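Local coordinates for protein AAR187Cp (Eremothecium gossypii, PDB 3ZIL) that probably regulates sister-chromatid cohesion by acting on cohesin, this chain being the helical Wap1 domain of the Wpl1 protein, at residues Leu142-Asn146 against Thr147-Ala151; Asn134-Asp137 against Leu138-Lys141. All coordinates share one frame; numbering follows the deposited sequence.

In the fold
Both contacts are local and lie in series in the N-terminal half of an all-helical chain. Contact 2 comes first, spanning the C-terminal part of helix 129-141, which packs on helices 36-52 and 81-93. Residues 142-146 then form the short connection to helix 147-158, and contact 1 folds this connection back onto the first turn of the new helix. Neither contact closes a loop of its own, and neither encloses or crosses the other. Their centres are about 13 Å apart, and they meet where T145 CG2 packs on L139 O at 3.3 Å. Helix 81-93 is common ground, touched by L138 and L139 of contact 2 and by L142 and Y150 of contact 1.

Contact 1. Residues Leu142-Asn146 against Thr147-Ala151; sequences LKFTN and TCEYA
N146 ends the irregular segment 142-146 and caps helix 147-158, which starts at T147; the N146 carbonyl O accepts the first helical bond, from Y150 N at 3.0 Å. The chain before it doubles back, bringing the CA atoms of F144 and Y150 within 5.6 Å. N146 CG sits between the backbone N and the carbonyl carbon (chi1 63°), which turns the amide over the first turn, and OD1 takes an almost straight bond from E149 N (2.9 Å, 177°). Asparagine suits the N-cap because its short side chain brings OD1 to this N-H, which has no earlier helical carbonyl to bond to. In addition, ND2 donates to E149 OE2 at 2.6 Å, nearly in the amide plane and on the anti lone pair. On the neighbouring side, F144 sets its ring edge against the face of Y150, the planes 71° apart in a T-shaped pair. L142 CD2 meets the edge of the tyrosine at CE2, 4.1 Å away. The Y150 hydroxyl bonds to D92 of helix 81-93, which also forms a salt bridge with K143, so the buried phenol is satisfied. The amide's bond to the E149 carboxylate, near the partly positive N-terminal end of the helix, would probably help hold the glutamate ionised.

Contact 2. Residues Asn134-Asp137 against Leu138-Lys141; sequences NYQD and LLRK
D137 and K141, like Y135 and L139, are one turn apart on helix 129-141, whose i+4 to i backbone bonds are well formed from L138 N to N134 O up to R140 N to Q136 O, while K141 N to D137 O is weak at 3.4 Å. The salt bridge joins K141 NZ to D137 OD1 at 2.9 Å, on the syn lone pair. The lysine chain, extended beyond CG, carries the ammonium back along the helix; D137 CG lies opposite its main-chain N (chi1 170°), which turns the carboxylate toward the lysine. The same OD1 accepts from a water at 2.8 Å that in turn accepts from R140 NE, linking the carboxylate to both basic side chains. This is an i to i+4 Asp-Lys salt bridge, here beside the packing against helix 36-52: a side chain as long as lysine can reach both D137 and N52 of that helix, tying two helices of the Wap1 domain together. Arginine, long and flat-ended, can lie over the main chain, one guanidinium face covering Q136 O and D137 CA. On another side of the helix, L139 and Y135 meet obliquely, CD2 of the leucine reaching CE2 of the ring at 3.5 Å and CD1 reaching CZ at 3.6 Å. The leucines L138 and L139 and the ring carbons of Y135 suit the side turned to helix 81-93, touching L86, L85 and V82.

Contact 1. Residues Leu142-Asn146 against Thr147-Ala151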
loop_
_atom_site.group_PDB
_atom_site.type_symbol
_atom_site.label_atom_id
_atom_site.label_comp_id
_atom_site.label_asym_id
_atom_site.label_seq_id
_atom_site.Cartn_x
_atom_site.Cartn_y
_atom_site.Cartn_z
ATOM N N LEU A 142 14.764 20.015 -4.155
ATOM C CA LEU A 142 13.438 19.350 -4.288
ATOM C C LEU A 142 13.308 18.291 -3.218
ATOM O O LEU A 142 14.303 17.691 -2.814
ATOM C CB LEU A 142 13.379 18.627 -5.625
ATOM C CG LEU A 142 13.071 19.585 -6.795
ATOM C CD1 LEU A 142 13.337 18.823 -8.062
ATOM C CD2 LEU A 142 11.605 20.125 -6.701
ATOM N N LYS A 143 12.102 18.090 -2.758
ATOM C CA LYS A 143 11.809 17.009 -1.868
ATOM C C LYS A 143 12.198 15.633 -2.469
ATOM O O LYS A 143 12.579 14.727 -1.718
ATOM C CB LYS A 143 10.310 17.046 -1.593
ATOM C CG LYS A 143 9.841 16.093 -0.488
ATOM C CD LYS A 143 8.357 16.354 -0.247
ATOM C CE LYS A 143 8.114 17.818 0.111
ATOM N NZ LYS A 143 6.684 18.139 0.366
ATOM N N PHE A 144 12.084 15.441 -3.787
ATOM C CA PHE A 144 12.429 14.132 -4.451
ATOM C C PHE A 144 13.052 14.454 -5.793
ATOM O O PHE A 144 12.602 15.384 -6.465
ATOM C CB PHE A 144 11.166 13.298 -4.773
ATOM C CG PHE A 144 10.365 12.862 -3.546
ATOM C CD1 PHE A 144 10.837 11.861 -2.665
ATOM C CD2 PHE A 144 9.130 13.475 -3.238
ATOM C CE1 PHE A 144 10.045 11.425 -1.534
ATOM C CE2 PHE A 144 8.367 13.060 -2.098
ATOM C CZ PHE A 144 8.806 12.059 -1.259
ATOM N N THR A 145 14.034 13.653 -6.229
ATOM C CA THR A 145 14.771 14.010 -7.429
ATOM C C THR A 145 14.446 13.127 -8.649
ATOM O O THR A 145 15.129 13.152 -9.648
ATOM C CB THR A 145 16.257 14.173 -7.126
ATOM O OG1 THR A 145 16.784 12.946 -6.606
ATOM C CG2 THR A 145 16.409 15.286 -6.080
ATOM N N ASN A 146 13.329 12.418 -8.577
ATOM C CA ASN A 146 12.915 11.655 -9.685
ATOM C C ASN A 146 11.394 11.574 -9.600
ATOM O O ASN A 146 10.786 11.815 -8.512
ATOM C CB ASN A 146 13.593 10.249 -9.629
ATOM C CG ASN A 146 13.163 9.459 -8.377
ATOM O OD1 ASN A 146 12.082 8.943 -8.311
ATOM N ND2 ASN A 146 14.018 9.404 -7.379
ATOM N N THR A 147 10.792 11.259 -10.740
ATOM C CA THR A 147 9.373 11.271 -10.867
ATOM C C THR A 147 8.736 10.000 -10.294
ATOM O O THR A 147 7.582 10.009 -9.914
ATOM C CB THR A 147 8.993 11.380 -12.355
ATOM O OG1 THR A 147 9.925 10.605 -13.103
ATOM C CG2 THR A 147 9.090 12.791 -12.808
ATOM N N CYS A 148 9.458 8.911 -10.200
ATOM C CA CYS A 148 8.847 7.706 -9.583
ATOM C C CYS A 148 8.404 8.066 -8.178
ATOM O O CYS A 148 7.221 7.999 -7.815
ATOM C CB CYS A 148 9.845 6.507 -9.583
ATOM S SG CYS A 148 9.273 5.116 -8.502
ATOM N N GLU A 149 9.335 8.558 -7.379
ATOM C CA GLU A 149 9.025 8.934 -5.990
ATOM C C GLU A 149 8.145 10.185 -5.902
ATOM O O GLU A 149 7.298 10.251 -5.047
ATOM C CB GLU A 149 10.335 9.224 -5.178
ATOM C CG GLU A 149 11.271 8.020 -5.156
ATOM C CD GLU A 149 12.443 8.325 -4.324
ATOM O OE1 GLU A 149 12.328 8.307 -3.120
ATOM O OE2 GLU A 149 13.437 8.721 -4.886
ATOM N N TYR A 150 8.396 11.237 -6.723
ATOM C CA TYR A 150 7.546 12.395 -6.614
ATOM C C TYR A 150 6.051 12.056 -7.006
ATOM O O TYR A 150 5.147 12.580 -6.441
ATOM C CB TYR A 150 8.119 13.606 -7.399
ATOM C CG TYR A 150 8.036 14.903 -6.578
ATOM C CD1 TYR A 150 6.949 15.130 -5.710
ATOM C CD2 TYR A 150 9.056 15.882 -6.633
ATOM C CE1 TYR A 150 6.863 16.279 -4.921
ATOM C CE2 TYR A 150 8.964 17.041 -5.855
ATOM C CZ TYR A 150 7.868 17.226 -4.993
ATOM O OH TYR A 150 7.760 18.329 -4.216
ATOM N N ALA A 151 5.838 11.225 -8.015
ATOM C CA ALA A 151 4.525 10.938 -8.530
ATOM C C ALA A 151 3.794 10.061 -7.546
ATOM O O ALA A 151 2.609 10.344 -7.239
ATOM C CB ALA A 151 4.655 10.222 -9.855
#

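Contact 2. Residues Asn134-Asp137 against Leu138-Lys141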
loop_
_atom_site.group_PDB
_atom_site.type_symbol
_atom_site.label_atom_id
_atom_site.label_comp_id
_atom_site.label_asym_id
_atom_site.label_seq_id
_atom_site.Cartn_x
_atom_site.Cartn_y
_atom_site.Cartn_z
ATOM N N ASN A 134 20.951 25.679 -13.490
ATOM C CA ASN A 134 19.649 25.959 -12.834
ATOM C C ASN A 134 18.947 24.690 -12.384
ATOM O O ASN A 134 18.304 24.639 -11.322
ATOM C CB ASN A 134 18.698 26.777 -13.748
ATOM C CG ASN A 134 18.977 28.284 -13.690
ATOM O OD1 ASN A 134 19.726 28.778 -12.838
ATOM N ND2 ASN A 134 18.357 29.011 -14.576
ATOM N N TYR A 135 19.096 23.667 -13.208
ATOM C CA TYR A 135 18.491 22.350 -12.940
ATOM C C TYR A 135 19.113 21.647 -11.736
ATOM O O TYR A 135 18.388 21.248 -10.842
ATOM C CB TYR A 135 18.637 21.484 -14.159
ATOM C CG TYR A 135 18.081 20.111 -13.985
ATOM C CD1 TYR A 135 16.696 19.929 -13.769
ATOM C CD2 TYR A 135 18.907 18.972 -14.112
ATOM C CE1 TYR A 135 16.150 18.632 -13.683
ATOM C CE2 TYR A 135 18.376 17.676 -13.981
ATOM C CZ TYR A 135 16.984 17.513 -13.757
ATOM O OH TYR A 135 16.431 16.226 -13.627
ATOM N N GLN A 136 20.455 21.520 -11.727
ATOM C CA GLN A 136 21.210 21.089 -10.512
ATOM C C GLN A 136 20.814 21.837 -9.261
ATOM O O GLN A 136 20.610 21.266 -8.188
ATOM C CB GLN A 136 22.751 21.217 -10.673
ATOM C CG GLN A 136 23.430 20.546 -11.890
ATOM C CD GLN A 136 22.723 19.310 -12.502
ATOM O OE1 GLN A 136 22.329 18.345 -11.784
ATOM N NE2 GLN A 136 22.569 19.327 -13.872
ATOM N N ASP A 137 20.729 23.139 -9.374
ATOM C CA ASP A 137 20.381 23.951 -8.223
ATOM C C ASP A 137 18.955 23.567 -7.698
ATOM O O ASP A 137 18.734 23.306 -6.473
ATOM C CB ASP A 137 20.526 25.389 -8.669
ATOM C CG ASP A 137 19.980 26.415 -7.688
ATOM O OD1 ASP A 137 19.478 26.097 -6.586
ATOM O OD2 ASP A 137 20.050 27.607 -8.066
ATOM N N LEU A 138 17.982 23.496 -8.614
ATOM C CA LEU A 138 16.647 23.001 -8.212
ATOM C C LEU A 138 16.622 21.608 -7.572
ATOM O O LEU A 138 15.993 21.439 -6.515
ATOM C CB LEU A 138 15.640 23.087 -9.371
ATOM C CG LEU A 138 14.193 22.734 -8.951
ATOM C CD1 LEU A 138 13.540 23.814 -8.051
ATOM C CD2 LEU A 138 13.414 22.518 -10.237
ATOM N N LEU A 139 17.267 20.636 -8.228
ATOM C CA LEU A 139 17.398 19.283 -7.754
ATOM C C LEU A 139 17.911 19.173 -6.318
ATOM O O LEU A 139 17.340 18.421 -5.528
ATOM C CB LEU A 139 18.320 18.471 -8.692
ATOM C CG LEU A 139 17.915 17.288 -9.557
ATOM C CD1 LEU A 139 16.547 17.382 -10.190
ATOM C CD2 LEU A 139 19.016 17.000 -10.599
ATOM N N ARG A 140 18.991 19.885 -5.992
ATOM C CA ARG A 140 19.447 20.035 -4.583
ATOM C C ARG A 140 18.374 20.537 -3.622
ATOM O O ARG A 140 18.435 20.246 -2.458
ATOM C CB ARG A 140 20.758 20.887 -4.454
ATOM C CG ARG A 140 21.951 20.231 -5.174
ATOM C CD ARG A 140 23.274 20.969 -5.016
ATOM N NE ARG A 140 23.269 22.370 -5.452
ATOM C CZ ARG A 140 23.739 22.801 -6.637
ATOM N NH1 ARG A 140 24.243 21.938 -7.509
ATOM N NH2 ARG A 140 23.718 24.097 -6.961
ATOM N N LYS A 141 17.373 21.259 -4.093
ATOM C CA LYS A 141 16.307 21.710 -3.202
ATOM C C LYS A 141 15.005 20.890 -3.163
ATOM O O LYS A 141 14.184 21.126 -2.304
ATOM C CB LYS A 141 15.959 23.165 -3.544
ATOM C CG LYS A 141 16.927 24.181 -2.954
ATOM C CD LYS A 141 17.043 25.428 -3.834
ATOM C CE LYS A 141 18.207 26.292 -3.326
ATOM N NZ LYS A 141 18.394 27.395 -4.281
HETATM O O HOH W 1 20.893 24.466 -4.760
#